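Local coordinates for PlzA (PDB 7MIE), which binds the bacterial second messenger cyclic di-GMP and probably acts as a PilZ-type receptor that passes on its signal, at residues A211-S216 and L262-D267; M60-Y65 and L89-K94. One frame throughout, in Å; residues are numbered along the deposited sequence.

Interaction 1 of 2, residues A211-S216 and L262-D267; sequences ALVISS and LGIAFD. With C2E (9,9'-[(2R,3R,3aS,5S,7aR,9R,10R,10aS,12S,14aR)-3,5,10,12-tetrahydroxy-5,12-dioxidooctahydro-2H,7H-difuro[3,2-d:3',2'-j][1,3,7,9,2,8]tetraoxadiphosphacyclododecine-2,9-diyl]bis(2-amino-1,9-dihydro-6H-purin-6-one)), chain C.
Ala211 and Ile264 face each other as an antiparallel hydrogen-bonded pair, and Val213 and Leu262 form the next such pair along the two strands. In each pair one bond is nearly linear at the acceptor and one is bent. Ile264 N reaches Ala211 O at 2.9 Å, close to straight at the oxygen. Ala211 N meets Ile264 O at 3.2 Å; here the C=O...N angle is 141° and the donor is tilted from the carbonyl plane. Leu262 N to Val213 O (2.8 Å) repeats the straighter geometry. Between them lies the non-hydrogen-bonded pair of Leu212 and Gly263, where Leu212 CD1 folds across the neighbouring backbone to 3.4 Å from Leu262 O; CG anti to the backbone N (chi1 177°) starts the side chain on that course.

These neighbouring strands belong to the curled antiparallel sheet of the PilZ domain, the c-di-GMP-binding beta barrel of this family, and the sheet face carrying Leu212 and Gly263 receives one guanine of the nucleotide. Ala211 N lies 3.3 Å from guanine C2, and Ile264 O is at the same distance from N9, so the base rests against main chain from both strands. Leu212 CB borders O6 and N1. Gly263, with no side chain, lets the guanine come close, its CA facing O6. Ala265 CB touches the ribose at O4' (3.3 Å).

The other face turns inward. Val213 and Leu262 lie side by side, CG2 of the valine against CB of the leucine, and Val213 CG2 also meets Ile264 CD1. Phe266 brings CZ obliquely to Ala211 CB at 3.9 Å, its ring set edge-to-face with Tyr275 of the C-terminal helix. Phe231, Leu229 and Ile192 close this apolar layer, while Arg168, Arg172, Asp205 and Ser207 hydrogen-bond the ligand.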
# COMPACT_ATOMS: atom_id res chain seq x y z
N ALA A 211 -12.36 -3.69 -8.24
CA ALA A 211 -13.46 -4.27 -7.49
C ALA A 211 -14.24 -5.21 -8.39
O ALA A 211 -14.18 -5.09 -9.61
CB ALA A 211 -14.39 -3.18 -6.96
N LEU A 212 -14.91 -6.18 -7.77
CA LEU A 212 -15.91 -6.96 -8.49
C LEU A 212 -17.23 -6.66 -7.82
O LEU A 212 -17.30 -6.68 -6.59
CB LEU A 212 -15.61 -8.46 -8.38
CG LEU A 212 -16.65 -9.38 -9.04
CD1 LEU A 212 -16.66 -9.23 -10.57
CD2 LEU A 212 -16.39 -10.83 -8.68
N VAL A 213 -18.26 -6.31 -8.62
CA VAL A 213 -19.56 -6.01 -8.06
C VAL A 213 -20.60 -6.85 -8.80
O VAL A 213 -20.38 -7.26 -9.93
CB VAL A 213 -19.92 -4.52 -8.16
CG1 VAL A 213 -18.92 -3.64 -7.39
CG2 VAL A 213 -20.02 -4.08 -9.62
N ILE A 214 -21.71 -7.12 -8.12
CA ILE A 214 -22.85 -7.83 -8.69
C ILE A 214 -24.03 -6.87 -8.76
O ILE A 214 -24.23 -6.06 -7.85
CB ILE A 214 -23.15 -9.08 -7.85
CG1 ILE A 214 -22.24 -10.23 -8.28
CG2 ILE A 214 -24.63 -9.46 -7.92
CD1 ILE A 214 -22.61 -11.58 -7.71
N SER A 215 -24.80 -6.94 -9.86
CA SER A 215 -26.06 -6.21 -9.93
C SER A 215 -26.90 -6.65 -11.13
O SER A 215 -26.65 -7.71 -11.71
CB SER A 215 -25.83 -4.71 -9.95
OG SER A 215 -25.91 -4.19 -11.27
N SER A 216 -27.89 -5.81 -11.45
CA SER A 216 -28.68 -5.85 -12.67
C SER A 216 -28.52 -4.51 -13.42
O SER A 216 -28.68 -4.51 -14.66
CB SER A 216 -30.13 -6.10 -12.34
OG SER A 216 -30.25 -6.79 -11.11
N LEU A 262 -19.52 -7.72 -12.57
CA LEU A 262 -18.77 -6.72 -13.31
C LEU A 262 -17.42 -6.48 -12.62
O LEU A 262 -17.39 -6.00 -11.50
CB LEU A 262 -19.61 -5.44 -13.26
CG LEU A 262 -18.99 -4.21 -13.92
CD1 LEU A 262 -18.83 -4.42 -15.42
CD2 LEU A 262 -19.82 -2.96 -13.64
N GLY A 263 -16.32 -6.80 -13.32
CA GLY A 263 -14.96 -6.50 -12.88
C GLY A 263 -14.56 -5.09 -13.30
O GLY A 263 -14.83 -4.69 -14.43
N ILE A 264 -13.93 -4.32 -12.39
CA ILE A 264 -13.63 -2.91 -12.61
C ILE A 264 -12.15 -2.68 -12.30
O ILE A 264 -11.66 -3.13 -11.27
CB ILE A 264 -14.48 -2.04 -11.65
CG1 ILE A 264 -15.98 -2.28 -11.86
CG2 ILE A 264 -14.07 -0.57 -11.76
CD1 ILE A 264 -16.86 -1.74 -10.74
N ALA A 265 -11.47 -1.95 -13.19
CA ALA A 265 -10.14 -1.44 -12.98
C ALA A 265 -10.27 0.05 -12.73
O ALA A 265 -10.71 0.78 -13.65
CB ALA A 265 -9.29 -1.66 -14.24
N PHE A 266 -9.88 0.49 -11.53
CA PHE A 266 -9.88 1.91 -11.21
C PHE A 266 -8.82 2.64 -12.04
O PHE A 266 -7.72 2.11 -12.23
CB PHE A 266 -9.64 2.14 -9.71
CG PHE A 266 -10.64 1.46 -8.80
CD1 PHE A 266 -11.95 1.25 -9.18
CD2 PHE A 266 -10.25 1.03 -7.54
CE1 PHE A 266 -12.87 0.66 -8.32
CE2 PHE A 266 -11.14 0.39 -6.68
CZ PHE A 266 -12.46 0.22 -7.07
N ASP A 267 -9.13 3.85 -12.52
CA ASP A 267 -8.14 4.62 -13.26
C ASP A 267 -6.91 4.86 -12.40
O ASP A 267 -6.99 5.47 -11.33
CB ASP A 267 -8.75 5.93 -13.77
CG ASP A 267 -9.88 5.75 -14.79
OD1 ASP A 267 -10.03 4.65 -15.31
OD2 ASP A 267 -10.60 6.75 -15.07
P1 C2E C . -6.34 -5.70 -16.19
O2P C2E C . -7.37 -6.62 -16.69
O1P C2E C . -6.05 -4.40 -16.90
O5' C2E C . -6.91 -5.23 -14.76
C5' C2E C . -6.20 -4.19 -14.07
C4' C2E C . -6.58 -4.22 -12.61
O4' C2E C . -8.01 -4.07 -12.47
C3' C2E C . -6.28 -5.54 -11.88
O3' C2E C . -4.91 -5.50 -11.49
C2' C2E C . -7.15 -5.31 -10.61
O2' C2E C . -6.53 -4.35 -9.78
C1' C2E C . -8.39 -4.63 -11.22
N9 C2E C . -9.47 -5.58 -11.44
C8 C2E C . -9.97 -6.09 -12.62
N7 C2E C . -10.96 -6.92 -12.45
C5 C2E C . -11.09 -6.99 -11.05
C6 C2E C . -11.97 -7.76 -10.26
O6 C2E C . -12.79 -8.60 -10.65
N1 C2E C . -11.74 -7.53 -8.89
C2 C2E C . -10.81 -6.65 -8.37
N2 C2E C . -10.71 -6.55 -7.02
N3 C2E C . -9.97 -5.94 -9.11
C4 C2E C . -10.18 -6.16 -10.44
P11 C2E C . -4.21 -6.91 -11.09
O21 C2E C . -2.88 -6.49 -10.54
O11 C2E C . -5.16 -7.62 -10.16
O5A C2E C . -4.18 -7.70 -12.49
C5A C2E C . -3.16 -7.25 -13.42
C4A C2E C . -3.44 -7.86 -14.77
O4A C2E C . -3.33 -9.30 -14.69
C3A C2E C . -4.86 -7.62 -15.27
O3A C2E C . -4.89 -6.31 -15.84
C2A C2E C . -5.01 -8.78 -16.26
O2A C2E C . -4.34 -8.53 -17.49
C1A C2E C . -4.33 -9.90 -15.47
N91 C2E C . -5.22 -10.70 -14.65
C81 C2E C . -5.35 -10.68 -13.28
N71 C2E C . -6.26 -11.53 -12.87
C51 C2E C . -6.75 -12.14 -14.02
C61 C2E C . -7.74 -13.16 -14.21
O61 C2E C . -8.41 -13.77 -13.37
N11 C2E C . -7.90 -13.48 -15.55
C21 C2E C . -7.25 -12.88 -16.60
N21 C2E C . -7.56 -13.33 -17.82
N31 C2E C . -6.29 -11.96 -16.44
C41 C2E C . -6.11 -11.63 -15.12

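Interaction 2 of 2, residues M60-Y65 and L89-K94; sequences MRIGSY and LPALAK
Strand 60-62 and helix 89-94 run at 39° to one another with their axes 9.3 Å apart at closest approach, a separation bridged by side chains without a hydrogen bond between the segments. Ile62 carries most of the contact on the side of 60-65. Its CG1 lies anti to the carbonyl carbon (chi1 -55°), and from there CD1 reaches the helix between two neighbours, 3.8 Å from Ala91 CB and 3.9 Å from Leu92 CG. The other branch, CG2, approaches Ala91 O at 3.7 Å. Ile62 and Leu92 cross at about a right angle, and Leu92 CD2 also lies against Ile62 CG1.

Tyr65 adds a CH-pi contact: Ala91 CB sits over one ring face, 4.2 Å from the centroid and 21° off the ring normal, displaced toward the rim near CD2 and CE2. Ala91 CB thus sits over the notch between Ile62 CD1 and the Tyr65 ring. On the other flank Met60 SD makes a looser approach to Leu92 CD2 at 4.5 Å. Leu139 and Leu141 of strand 134-143 extend the apolar cluster behind Leu92 and Met60, and Val88 adds to it from the helix.

A type II' beta turn from Ile62 to Tyr65, with Gly63 at positive phi, folds strand 57-62 back into strand 65-74. The arrangement is a two-residue beta hairpin, its strand end packed against the short helix 88-94 within the curled antiparallel sheet of the PilZN3 domain.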
# COMPACT_ATOMS: atom_id res chain seq x y z
N MET A 60 11.64 3.55 13.90
CA MET A 60 12.54 4.60 13.46
C MET A 60 13.25 5.19 14.68
O MET A 60 12.58 5.45 15.68
CB MET A 60 11.72 5.71 12.81
CG MET A 60 12.38 7.08 12.88
SD MET A 60 13.47 7.28 11.48
CE MET A 60 12.17 7.32 10.24
N ARG A 61 14.58 5.38 14.59
CA ARG A 61 15.35 6.02 15.64
C ARG A 61 15.96 7.31 15.11
O ARG A 61 16.55 7.34 14.01
CB ARG A 61 16.57 5.17 15.97
CG ARG A 61 16.33 4.15 17.05
CD ARG A 61 16.39 4.82 18.42
NE ARG A 61 15.87 3.55 18.81
CZ ARG A 61 16.58 2.56 19.33
NH1 ARG A 61 17.86 2.75 19.63
NH2 ARG A 61 15.99 1.42 19.59
N ILE A 62 15.84 8.37 15.92
CA ILE A 62 16.39 9.68 15.58
C ILE A 62 17.13 10.14 16.83
O ILE A 62 16.51 10.68 17.75
CB ILE A 62 15.29 10.66 15.15
CG1 ILE A 62 14.44 10.10 13.99
CG2 ILE A 62 15.92 12.01 14.76
CD1 ILE A 62 13.03 10.63 13.96
N GLY A 63 18.43 9.85 16.88
CA GLY A 63 19.15 9.94 18.14
C GLY A 63 18.60 8.90 19.12
O GLY A 63 18.55 7.71 18.81
N SER A 64 18.17 9.37 20.30
CA SER A 64 17.61 8.43 21.25
C SER A 64 16.08 8.44 21.16
O SER A 64 15.42 7.59 21.76
CB SER A 64 18.09 8.72 22.66
OG SER A 64 17.54 9.95 23.07
N TYR A 65 15.52 9.32 20.31
CA TYR A 65 14.09 9.32 20.07
C TYR A 65 13.71 8.08 19.26
O TYR A 65 14.42 7.71 18.34
CB TYR A 65 13.71 10.57 19.28
CG TYR A 65 12.27 10.63 18.85
CD1 TYR A 65 11.29 11.04 19.73
CD2 TYR A 65 11.86 10.16 17.60
CE1 TYR A 65 9.95 11.09 19.37
CE2 TYR A 65 10.53 10.22 17.21
CZ TYR A 65 9.57 10.67 18.10
OH TYR A 65 8.25 10.72 17.74
N LEU A 89 8.07 13.47 11.98
CA LEU A 89 8.39 14.44 10.93
C LEU A 89 9.14 15.62 11.55
O LEU A 89 10.23 15.95 11.10
CB LEU A 89 7.14 14.85 10.14
CG LEU A 89 7.40 15.74 8.91
CD1 LEU A 89 8.43 15.15 7.97
CD2 LEU A 89 6.11 16.09 8.17
N PRO A 90 8.64 16.25 12.64
CA PRO A 90 9.40 17.30 13.31
C PRO A 90 10.71 16.82 13.95
O PRO A 90 11.70 17.57 13.98
CB PRO A 90 8.40 17.94 14.30
CG PRO A 90 7.28 16.95 14.46
CD PRO A 90 7.31 16.04 13.25
N ALA A 91 10.72 15.59 14.49
CA ALA A 91 11.95 15.06 15.06
C ALA A 91 13.03 14.96 13.98
O ALA A 91 14.21 15.22 14.23
CB ALA A 91 11.74 13.72 15.73
N LEU A 92 12.64 14.53 12.77
CA LEU A 92 13.62 14.41 11.69
C LEU A 92 14.17 15.78 11.33
O LEU A 92 15.36 15.89 11.06
CB LEU A 92 12.99 13.79 10.43
CG LEU A 92 12.83 12.28 10.46
CD1 LEU A 92 11.93 11.84 9.30
CD2 LEU A 92 14.19 11.58 10.38
N ALA A 93 13.30 16.80 11.33
CA ALA A 93 13.73 18.14 10.95
C ALA A 93 14.81 18.64 11.89
O ALA A 93 15.69 19.37 11.46
CB ALA A 93 12.55 19.07 10.97
N LYS A 94 14.73 18.24 13.17
CA LYS A 94 15.71 18.68 14.15
C LYS A 94 17.04 17.96 13.93
O LYS A 94 18.09 18.38 14.42
CB LYS A 94 15.10 18.48 15.53
CG LYS A 94 13.97 19.47 15.79
CD LYS A 94 13.25 19.27 17.10
CE LYS A 94 12.74 20.60 17.62
NZ LYS A 94 12.36 20.49 19.05

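In the fold
Interactions 1 and 2 belong to two separate antiparallel sheets and lie on opposite sides of the chain's centre, their centres 43 Å apart and their nearest atoms about 26 Å apart. Along the chain interaction 2 closes before interaction 1 opens. Interaction 1 forms part of the cyclic di-GMP pocket, contributing residues from both segments, with a second copy of the nucleotide about 6 Å from the side chain of Leu212; interaction 2 lies far from the nucleotide. The ligand-binding residues Arg168 and Arg172 fall between the two contacts in sequence, after helix 149-164.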